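Local coordinates for protein 401aa long hypothetical glucose-1-phosphate thymidylyltransferase (Sulfolobus tokodaii, PDB 2GGO) that acts as a bifunctional nucleotidyltransferase and acetyltransferase in the synthesis of UDP-N-acetylglucosamine and UDP-N-acetylgalactosamine, at residues V26-K31 and I216-W221; I282-N287 and E297-E302; D314-E319 and G356-G361. All coordinates share one frame; numbering follows the deposited sequence.

Contact 1 of 3, residues V26-K31 and I216-W221; sequences VPILSK and IDVNKW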
loop_
_atom_site.group_PDB
_atom_site.type_symbol
_atom_site.label_atom_id
_atom_site.label_comp_id
_atom_site.label_asym_id
_atom_site.label_seq_id
_atom_site.Cartn_x
_atom_site.Cartn_y
_atom_site.Cartn_z
ATOM N N VAL A 26 -3.068 5.145 1.060
ATOM C CA VAL A 26 -3.444 3.819 1.572
ATOM C C VAL A 26 -3.065 3.781 3.052
ATOM O O VAL A 26 -1.901 4.100 3.371
ATOM C CB VAL A 26 -2.705 2.709 0.797
ATOM C CG1 VAL A 26 -2.702 1.380 1.551
ATOM C CG2 VAL A 26 -3.336 2.487 -0.534
ATOM N N PRO A 27 -4.028 3.399 3.965
ATOM C CA PRO A 27 -3.662 3.359 5.365
ATOM C C PRO A 27 -2.916 2.080 5.777
ATOM O O PRO A 27 -3.120 0.965 5.240
ATOM C CB PRO A 27 -5.003 3.511 6.099
ATOM C CG PRO A 27 -5.997 2.978 5.206
ATOM C CD PRO A 27 -5.441 2.982 3.792
ATOM N N ILE A 28 -1.986 2.285 6.691
ATOM C CA ILE A 28 -1.312 1.216 7.364
ATOM C C ILE A 28 -1.677 1.533 8.793
ATOM O O ILE A 28 -1.310 2.609 9.307
ATOM C CB ILE A 28 0.200 1.294 7.143
ATOM C CG1 ILE A 28 0.499 1.231 5.651
ATOM C CG2 ILE A 28 0.893 0.161 7.900
ATOM C CD1 ILE A 28 1.747 1.923 5.310
ATOM N N LEU A 29 -2.451 0.643 9.415
ATOM C CA LEU A 29 -3.109 0.942 10.676
ATOM C C LEU A 29 -3.764 2.300 10.513
ATOM O O LEU A 29 -4.414 2.561 9.498
ATOM C CB LEU A 29 -2.108 0.907 11.835
ATOM C CG LEU A 29 -1.355 -0.409 12.015
ATOM C CD1 LEU A 29 -0.395 -0.368 13.195
ATOM C CD2 LEU A 29 -2.301 -1.608 12.146
ATOM N N SER A 30 -3.537 3.215 11.437
ATOM C CA SER A 30 -4.267 4.456 11.375
ATOM C C SER A 30 -3.745 5.555 10.447
ATOM O O SER A 30 -4.387 6.599 10.353
ATOM C CB SER A 30 -4.363 5.023 12.776
ATOM O OG SER A 30 -3.141 5.647 13.132
ATOM N N LYS A 31 -2.609 5.392 9.767
ATOM C CA LYS A 31 -2.116 6.536 8.984
ATOM C C LYS A 31 -1.688 6.176 7.593
ATOM O O LYS A 31 -1.307 5.031 7.347
ATOM C CB LYS A 31 -1.081 7.399 9.760
ATOM C CG LYS A 31 0.242 6.757 10.073
ATOM C CD LYS A 31 0.952 7.409 11.265
ATOM C CE LYS A 31 2.343 6.755 11.437
ATOM N NZ LYS A 31 3.252 7.353 12.459
ATOM N N ILE A 216 -2.958 -5.887 2.861
ATOM C CA ILE A 216 -3.026 -6.842 3.977
ATOM C C ILE A 216 -1.603 -7.155 4.499
ATOM O O ILE A 216 -1.323 -7.005 5.653
ATOM C CB ILE A 216 -3.832 -8.136 3.653
ATOM C CG1 ILE A 216 -5.245 -7.762 3.125
ATOM C CG2 ILE A 216 -4.056 -8.854 4.950
ATOM C CD1 ILE A 216 -6.025 -8.877 2.294
ATOM N N ASP A 217 -0.729 -7.604 3.630
ATOM C CA ASP A 217 0.681 -7.755 3.949
ATOM C C ASP A 217 1.206 -6.626 4.876
ATOM O O ASP A 217 1.511 -6.885 6.059
ATOM C CB ASP A 217 1.478 -7.812 2.635
ATOM C CG ASP A 217 1.110 -8.990 1.788
ATOM O OD1 ASP A 217 0.430 -9.879 2.327
ATOM O OD2 ASP A 217 1.462 -9.051 0.579
ATOM N N VAL A 218 1.275 -5.378 4.412
ATOM C CA VAL A 218 1.922 -4.365 5.317
ATOM C C VAL A 218 1.180 -4.064 6.610
ATOM O O VAL A 218 1.767 -3.691 7.664
ATOM C CB VAL A 218 2.311 -3.028 4.592
ATOM C CG1 VAL A 218 3.227 -3.326 3.451
ATOM C CG2 VAL A 218 1.074 -2.385 4.037
ATOM N N ASN A 219 -0.136 -4.186 6.577
ATOM C CA ASN A 219 -0.901 -3.822 7.762
ATOM C C ASN A 219 -0.699 -4.918 8.757
ATOM O O ASN A 219 -0.654 -4.653 9.960
ATOM C CB ASN A 219 -2.395 -3.710 7.386
ATOM C CG ASN A 219 -2.843 -2.326 7.187
ATOM O OD1 ASN A 219 -3.146 -1.627 8.131
ATOM N ND2 ASN A 219 -2.921 -1.898 5.942
ATOM N N LYS A 220 -0.521 -6.152 8.270
ATOM C CA LYS A 220 -0.218 -7.265 9.194
ATOM C C LYS A 220 1.139 -7.045 9.830
ATOM O O LYS A 220 1.272 -7.006 11.050
ATOM C CB LYS A 220 -0.239 -8.591 8.465
ATOM C CG LYS A 220 -1.636 -9.168 8.216
ATOM C CD LYS A 220 -1.489 -10.456 7.502
ATOM C CE LYS A 220 -1.080 -11.562 8.496
ATOM N NZ LYS A 220 -1.030 -12.771 7.664
ATOM N N TRP A 221 2.146 -6.813 8.994
ATOM C CA TRP A 221 3.466 -6.441 9.543
ATOM C C TRP A 221 3.412 -5.329 10.609
ATOM O O TRP A 221 3.905 -5.470 11.728
ATOM C CB TRP A 221 4.426 -6.054 8.429
ATOM C CG TRP A 221 5.823 -5.995 8.982
ATOM C CD1 TRP A 221 6.704 -7.037 9.095
ATOM C CD2 TRP A 221 6.470 -4.851 9.565
ATOM N NE1 TRP A 221 7.867 -6.601 9.693
ATOM C CE2 TRP A 221 7.745 -5.267 9.995
ATOM C CE3 TRP A 221 6.103 -3.511 9.742
ATOM C CZ2 TRP A 221 8.660 -4.378 10.583
ATOM C CZ3 TRP A 221 6.980 -2.653 10.327
ATOM C CH2 TRP A 221 8.252 -3.081 10.753
#
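Asn219, on helix 212-225, reads the backbone on both sides of Ile28 with a single carboxamide. Its ND2 donates to the carbonyl O of Pro27 at 3.0 Å, and the acceptor lies close to the plane of the amide. Its OD1 accepts from Leu29 N at 2.7 Å, a nearly straight bond (166° at the hydrogen) with the donor tilted from the carbonyl plane. The ND2 also reaches back to Ile215 O one helical turn earlier, so both ends of this buried group are held and its rotation is fixed. Asparagine suits the place because it offers a donor and an acceptor in one short, uncharged group.

The neighbouring backbone bonds are made within the turn. Ile28 N and O both pair with Lys31, closing a type II' beta turn in which Leu29 takes a positive phi (47°), a conformation that glycine adopts more easily than a residue with a CB.

Apolar contacts flank the amide. Ile28 and Val218 cross obliquely: CG1 of the isoleucine lies anti to its carbonyl carbon (chi1 -59°) and meets CG2 of the valine at 4.0 Å. Ile28 CG2 is also 4.0 Å from the carbonyl O of Val218. The Leu29 and Asn219 side chains run antiparallel alongside each other, CD2 of the leucine coming to 4.1 Å from OD1 of the asparagine. Beyond, Ala222 meets Ile28 and Leu29, while Met207 packs on Val218.

The polar links here are hydrogen bonds between neutral amide groups, sheltered by aliphatic side chains, with little water likely to compete. Such a contact fixes the turn to the helix by shape and direction, in a way that should depend little on salt or pH.

Contact 2 of 3, residues I282-N287 and E297-E302; sequences ILVEKN and ESVIME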
loop_
_atom_site.group_PDB
_atom_site.type_symbol
_atom_site.label_atom_id
_atom_site.label_comp_id
_atom_site.label_asym_id
_atom_site.label_seq_id
_atom_site.Cartn_x
_atom_site.Cartn_y
_atom_site.Cartn_z
ATOM N N ILE A 282 -8.058 -5.317 11.360
ATOM C CA ILE A 282 -7.567 -3.953 11.431
ATOM C C ILE A 282 -8.690 -3.011 11.095
ATOM O O ILE A 282 -9.111 -2.920 9.959
ATOM C CB ILE A 282 -6.286 -3.764 10.470
ATOM C CG1 ILE A 282 -5.076 -4.526 11.085
ATOM C CG2 ILE A 282 -5.932 -2.265 10.159
ATOM C CD1 ILE A 282 -4.468 -5.491 10.047
ATOM N N LEU A 283 -9.235 -2.313 12.085
ATOM C CA LEU A 283 -10.276 -1.361 11.733
ATOM C C LEU A 283 -9.647 -0.008 11.807
ATOM O O LEU A 283 -9.323 0.410 12.937
ATOM C CB LEU A 283 -11.420 -1.423 12.756
ATOM C CG LEU A 283 -11.840 -2.891 12.943
ATOM C CD1 LEU A 283 -12.676 -3.104 14.246
ATOM C CD2 LEU A 283 -12.596 -3.309 11.733
ATOM N N VAL A 284 -9.486 0.692 10.684
ATOM C CA VAL A 284 -8.602 1.876 10.713
ATOM C C VAL A 284 -9.102 3.064 11.540
ATOM O O VAL A 284 -8.328 3.693 12.255
ATOM C CB VAL A 284 -8.029 2.349 9.357
ATOM C CG1 VAL A 284 -7.836 1.258 8.339
ATOM C CG2 VAL A 284 -8.667 3.599 8.825
ATOM N N GLU A 285 -10.392 3.338 11.492
ATOM C CA GLU A 285 -10.954 4.485 12.163
ATOM C C GLU A 285 -12.484 4.479 12.041
ATOM O O GLU A 285 -13.013 4.361 10.930
ATOM C CB GLU A 285 -10.439 5.738 11.457
ATOM C CG GLU A 285 -11.106 7.013 11.864
ATOM C CD GLU A 285 -10.596 8.209 11.071
ATOM O OE1 GLU A 285 -9.844 8.035 10.081
ATOM O OE2 GLU A 285 -10.961 9.336 11.439
ATOM N N LYS A 286 -13.165 4.676 13.165
ATOM C CA LYS A 286 -14.587 4.954 13.143
ATOM C C LYS A 286 -15.422 3.890 12.420
ATOM O O LYS A 286 -16.246 4.206 11.530
ATOM C CB LYS A 286 -14.817 6.320 12.499
ATOM C CG LYS A 286 -14.610 7.437 13.483
ATOM C CD LYS A 286 -14.897 8.754 12.842
ATOM C CE LYS A 286 -14.412 9.895 13.729
ATOM N NZ LYS A 286 -14.294 11.097 12.834
ATOM N N ASN A 287 -15.203 2.630 12.806
ATOM C CA ASN A 287 -15.815 1.533 12.098
ATOM C C ASN A 287 -16.916 1.006 12.946
ATOM O O ASN A 287 -16.855 1.134 14.145
ATOM C CB ASN A 287 -14.798 0.442 11.824
ATOM C CG ASN A 287 -13.737 0.875 10.879
ATOM O OD1 ASN A 287 -13.940 0.989 9.684
ATOM N ND2 ASN A 287 -12.574 1.128 11.402
ATOM N N GLU A 297 -8.419 -11.234 9.501
ATOM C CA GLU A 297 -7.412 -10.813 8.524
ATOM C C GLU A 297 -7.900 -9.895 7.445
ATOM O O GLU A 297 -7.793 -10.185 6.244
ATOM C CB GLU A 297 -6.762 -12.008 7.853
ATOM C CG GLU A 297 -5.357 -11.657 7.405
ATOM C CD GLU A 297 -4.466 -12.871 7.335
ATOM O OE1 GLU A 297 -3.811 -13.084 6.291
ATOM O OE2 GLU A 297 -4.434 -13.625 8.334
ATOM N N SER A 298 -8.396 -8.745 7.833
ATOM C CA SER A 298 -8.840 -7.759 6.834
ATOM C C SER A 298 -8.577 -6.367 7.321
ATOM O O SER A 298 -8.462 -6.134 8.505
ATOM C CB SER A 298 -10.363 -7.879 6.574
ATOM O OG SER A 298 -10.718 -9.235 6.609
ATOM N N VAL A 299 -8.570 -5.448 6.377
ATOM C CA VAL A 299 -8.332 -4.062 6.608
ATOM C C VAL A 299 -9.617 -3.408 6.193
ATOM O O VAL A 299 -10.078 -3.555 5.045
ATOM C CB VAL A 299 -7.166 -3.563 5.722
ATOM C CG1 VAL A 299 -6.834 -2.117 6.052
ATOM C CG2 VAL A 299 -5.920 -4.498 5.959
ATOM N N ILE A 300 -10.213 -2.714 7.125
ATOM C CA ILE A 300 -11.505 -2.056 6.858
ATOM C C ILE A 300 -11.246 -0.580 7.197
ATOM O O ILE A 300 -10.940 -0.230 8.318
ATOM C CB ILE A 300 -12.633 -2.691 7.728
ATOM C CG1 ILE A 300 -12.841 -4.196 7.383
ATOM C CG2 ILE A 300 -13.947 -2.005 7.542
ATOM C CD1 ILE A 300 -13.740 -4.956 8.425
ATOM N N MET A 301 -11.315 0.253 6.165
ATOM C CA MET A 301 -10.938 1.648 6.246
ATOM C C MET A 301 -11.998 2.543 6.868
ATOM O O MET A 301 -13.052 2.086 7.361
ATOM C CB MET A 301 -10.456 2.124 4.864
ATOM C CG MET A 301 -9.229 1.339 4.337
ATOM S SD MET A 301 -8.685 1.684 2.660
ATOM C CE MET A 301 -7.425 0.421 2.535
ATOM N N GLU A 302 -11.715 3.837 6.833
ATOM C CA GLU A 302 -12.350 4.861 7.681
ATOM C C GLU A 302 -13.875 4.890 7.592
ATOM O O GLU A 302 -14.405 5.084 6.504
ATOM C CB GLU A 302 -11.851 6.256 7.238
ATOM C CG GLU A 302 -10.343 6.471 7.326
ATOM C CD GLU A 302 -9.562 6.119 6.056
ATOM O OE1 GLU A 302 -10.086 5.414 5.186
ATOM O OE2 GLU A 302 -8.387 6.556 5.923
#
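Leu283 and Ile300 lie side by side in adjacent parallel strands, CD2 against CD1 at 3.9 Å, in the interior of the coil. Ile282 and Val299 occupy the other face, toward helix 212-225. Between them the backbones exchange three bonds: Ile282 N to Ser298 O, Ile300 N to Ile282 O, and Val284 N to Ile300 O, the last almost straight at 174°. Branched aliphatic residues suit these extended positions.

Next along the chain, Val284 packs against 300-302. Its CG1 lies 3.4 Å from Ile300 O and its CG2 3.6 Å from Glu302 CG, with chi1 (-30°) away from a staggered value. Glu302 bends at chi2, and its CG comes to 3.2 Å from Glu285 OE1. The two carboxylates stay 4.6 Å apart (Glu285 OE1 to Glu302 OE2), and the salt bridge of Glu302 to Arg21 would offset some of their repulsion.

Asn287 sets its amide beside the carbonyl of Met301; an alanine here would take the amide away and would probably open a gap next to Ile300 CG2. Further out, Asn287 N bonds to Ser269 OG. Such stacking of parallel strands from successive coils is typical of parallel beta-helices, here the left-handed one of hexapeptide-repeat transferases.

Contact 3 of 3, residues D314-E319 and G356-G361; sequences DSVIAE and GAFIGG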
loop_
_atom_site.group_PDB
_atom_site.type_symbol
_atom_site.label_atom_id
_atom_site.label_comp_id
_atom_site.label_asym_id
_atom_site.label_seq_id
_atom_site.Cartn_x
_atom_site.Cartn_y
_atom_site.Cartn_z
ATOM N N ASP A 314 -10.068 -12.153 5.162
ATOM C CA ASP A 314 -9.023 -11.891 4.162
ATOM C C ASP A 314 -9.321 -10.851 3.122
ATOM O O ASP A 314 -8.956 -11.001 1.938
ATOM C CB ASP A 314 -8.745 -13.149 3.438
ATOM C CG ASP A 314 -8.357 -14.280 4.395
ATOM O OD1 ASP A 314 -7.194 -14.176 4.874
ATOM O OD2 ASP A 314 -9.198 -15.221 4.677
ATOM N N SER A 315 -9.933 -9.785 3.523
ATOM C CA SER A 315 -10.364 -8.771 2.573
ATOM C C SER A 315 -9.832 -7.387 2.834
ATOM O O SER A 315 -9.299 -7.120 3.911
ATOM C CB SER A 315 -11.876 -8.715 2.599
ATOM O OG SER A 315 -12.386 -10.090 2.575
ATOM N N VAL A 316 -9.977 -6.528 1.839
ATOM C CA VAL A 316 -9.633 -5.103 2.034
ATOM C C VAL A 316 -10.849 -4.282 1.710
ATOM O O VAL A 316 -11.333 -4.322 0.574
ATOM C CB VAL A 316 -8.519 -4.594 1.119
ATOM C CG1 VAL A 316 -8.328 -3.075 1.375
ATOM C CG2 VAL A 316 -7.182 -5.300 1.427
ATOM N N ILE A 317 -11.355 -3.536 2.680
ATOM C CA ILE A 317 -12.587 -2.788 2.409
ATOM C C ILE A 317 -12.337 -1.299 2.594
ATOM O O ILE A 317 -11.845 -0.875 3.616
ATOM C CB ILE A 317 -13.702 -3.242 3.351
ATOM C CG1 ILE A 317 -14.134 -4.668 3.077
ATOM C CG2 ILE A 317 -14.943 -2.388 3.291
ATOM C CD1 ILE A 317 -15.048 -5.084 4.280
ATOM N N ALA A 318 -12.692 -0.502 1.598
ATOM C CA ALA A 318 -12.202 0.846 1.580
ATOM C C ALA A 318 -13.066 1.745 2.453
ATOM O O ALA A 318 -13.679 1.212 3.426
ATOM C CB ALA A 318 -12.023 1.330 0.183
ATOM N N GLU A 319 -13.107 3.055 2.221
ATOM C CA GLU A 319 -13.781 3.952 3.163
ATOM C C GLU A 319 -15.238 4.139 2.889
ATOM O O GLU A 319 -15.673 4.038 1.767
ATOM C CB GLU A 319 -13.082 5.350 3.215
ATOM C CG GLU A 319 -13.240 6.303 1.924
ATOM C CD GLU A 319 -12.435 5.878 0.726
ATOM O OE1 GLU A 319 -11.678 4.927 0.845
ATOM O OE2 GLU A 319 -12.548 6.480 -0.372
ATOM N N GLY A 356 -10.324 -13.042 0.118
ATOM C CA GLY A 356 -11.664 -12.594 -0.159
ATOM C C GLY A 356 -11.637 -11.484 -1.166
ATOM O O GLY A 356 -11.151 -11.664 -2.302
ATOM N N ALA A 357 -12.237 -10.369 -0.787
ATOM C CA ALA A 357 -12.616 -9.372 -1.746
ATOM C C ALA A 357 -11.933 -8.023 -1.591
ATOM O O ALA A 357 -11.469 -7.704 -0.529
ATOM C CB ALA A 357 -14.173 -9.250 -1.774
ATOM N N PHE A 358 -11.906 -7.230 -2.677
ATOM C CA PHE A 358 -11.428 -5.842 -2.643
ATOM C C PHE A 358 -12.548 -4.833 -2.989
ATOM O O PHE A 358 -13.020 -4.772 -4.113
ATOM C CB PHE A 358 -10.248 -5.731 -3.592
ATOM C CG PHE A 358 -9.181 -6.744 -3.308
ATOM C CD1 PHE A 358 -8.396 -6.619 -2.197
ATOM C CD2 PHE A 358 -8.973 -7.839 -4.137
ATOM C CE1 PHE A 358 -7.417 -7.532 -1.894
ATOM C CE2 PHE A 358 -7.968 -8.732 -3.845
ATOM C CZ PHE A 358 -7.185 -8.570 -2.717
ATOM N N ILE A 359 -12.966 -4.096 -1.961
ATOM C CA ILE A 359 -14.168 -3.243 -2.019
ATOM C C ILE A 359 -13.819 -1.733 -2.012
ATOM O O ILE A 359 -13.262 -1.223 -1.018
ATOM C CB ILE A 359 -15.058 -3.526 -0.826
ATOM C CG1 ILE A 359 -15.260 -5.039 -0.573
ATOM C CG2 ILE A 359 -16.372 -2.709 -0.895
ATOM C CD1 ILE A 359 -16.189 -5.857 -1.511
ATOM N N GLY A 360 -14.224 -1.017 -3.064
ATOM C CA GLY A 360 -14.006 0.401 -3.183
ATOM C C GLY A 360 -14.762 1.228 -2.169
ATOM O O GLY A 360 -15.720 0.753 -1.569
ATOM N N GLY A 361 -14.304 2.464 -1.950
ATOM C CA GLY A 361 -15.003 3.401 -1.145
ATOM C C GLY A 361 -16.445 3.639 -1.499
ATOM O O GLY A 361 -16.822 3.676 -2.686
#
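Ala318 N donates to Ile359 O at 2.8 Å, a short though bent bond (140° at the hydrogen) between two parallel strands of the left-handed beta-helix. Val316 N to Ala357 O and Ile359 N to Val316 O continue the pairing, and Gly356 N approaches Asp314 O from above its carbonyl plane.

Small residues suit the corners. Ala318 CB already sits 3.1 Å from Ile359 O, which suggests that a larger side chain would fit less easily. At Gly356 a CB would clash with Ser315 OG, and at Gly361 one would collide with the carboxylate of Glu319. Ser315 OG takes a weak bond from Ala357 N, its stronger partner being Gly313 O. The acids are held from outside: Glu319 by Arg21 and Thr20, Asp314 by Asn331, Lys296 and Arg352.

Side chains sort by face. Ile317 and Ile359 point the same way into the coil, CG1 to CG1 at 3.8 Å, contributing branched aliphatic groups to its interior. Val316 and Phe358 turn to the opposite face, where helix 212-225 supplies Ile216 to the valine and Pro212 and Trp213 to the ring. There Val316 CB lies at the ring's edge, near its plane, 3.9 Å from Phe358 CD1.

Overall arrangement
All three contacts are buried, but they join different things. Contact 1 ties a turn to a helix inside the nucleotidyltransferase part, 184 residues between its segments, through hydrogen bonds from one side-chain carboxamide to the backbone. Contacts 2 and 3 belong to one parallel sheet of the beta-helix and rely on backbone pairing, with 9 and 36 intervening residues. Strands 298-300 and 316-317 are neighbours, so the two continue each other, with Val299 O probably bonded to Ile317 N. Contact 1 packs on the outer face of that sheet: Ile216 meets Val316, Pro27 meets Met301, and Lys220 forms a salt bridge with Glu297. In contacts 2 and 3 acids lie near strand ends; the faces are apolar.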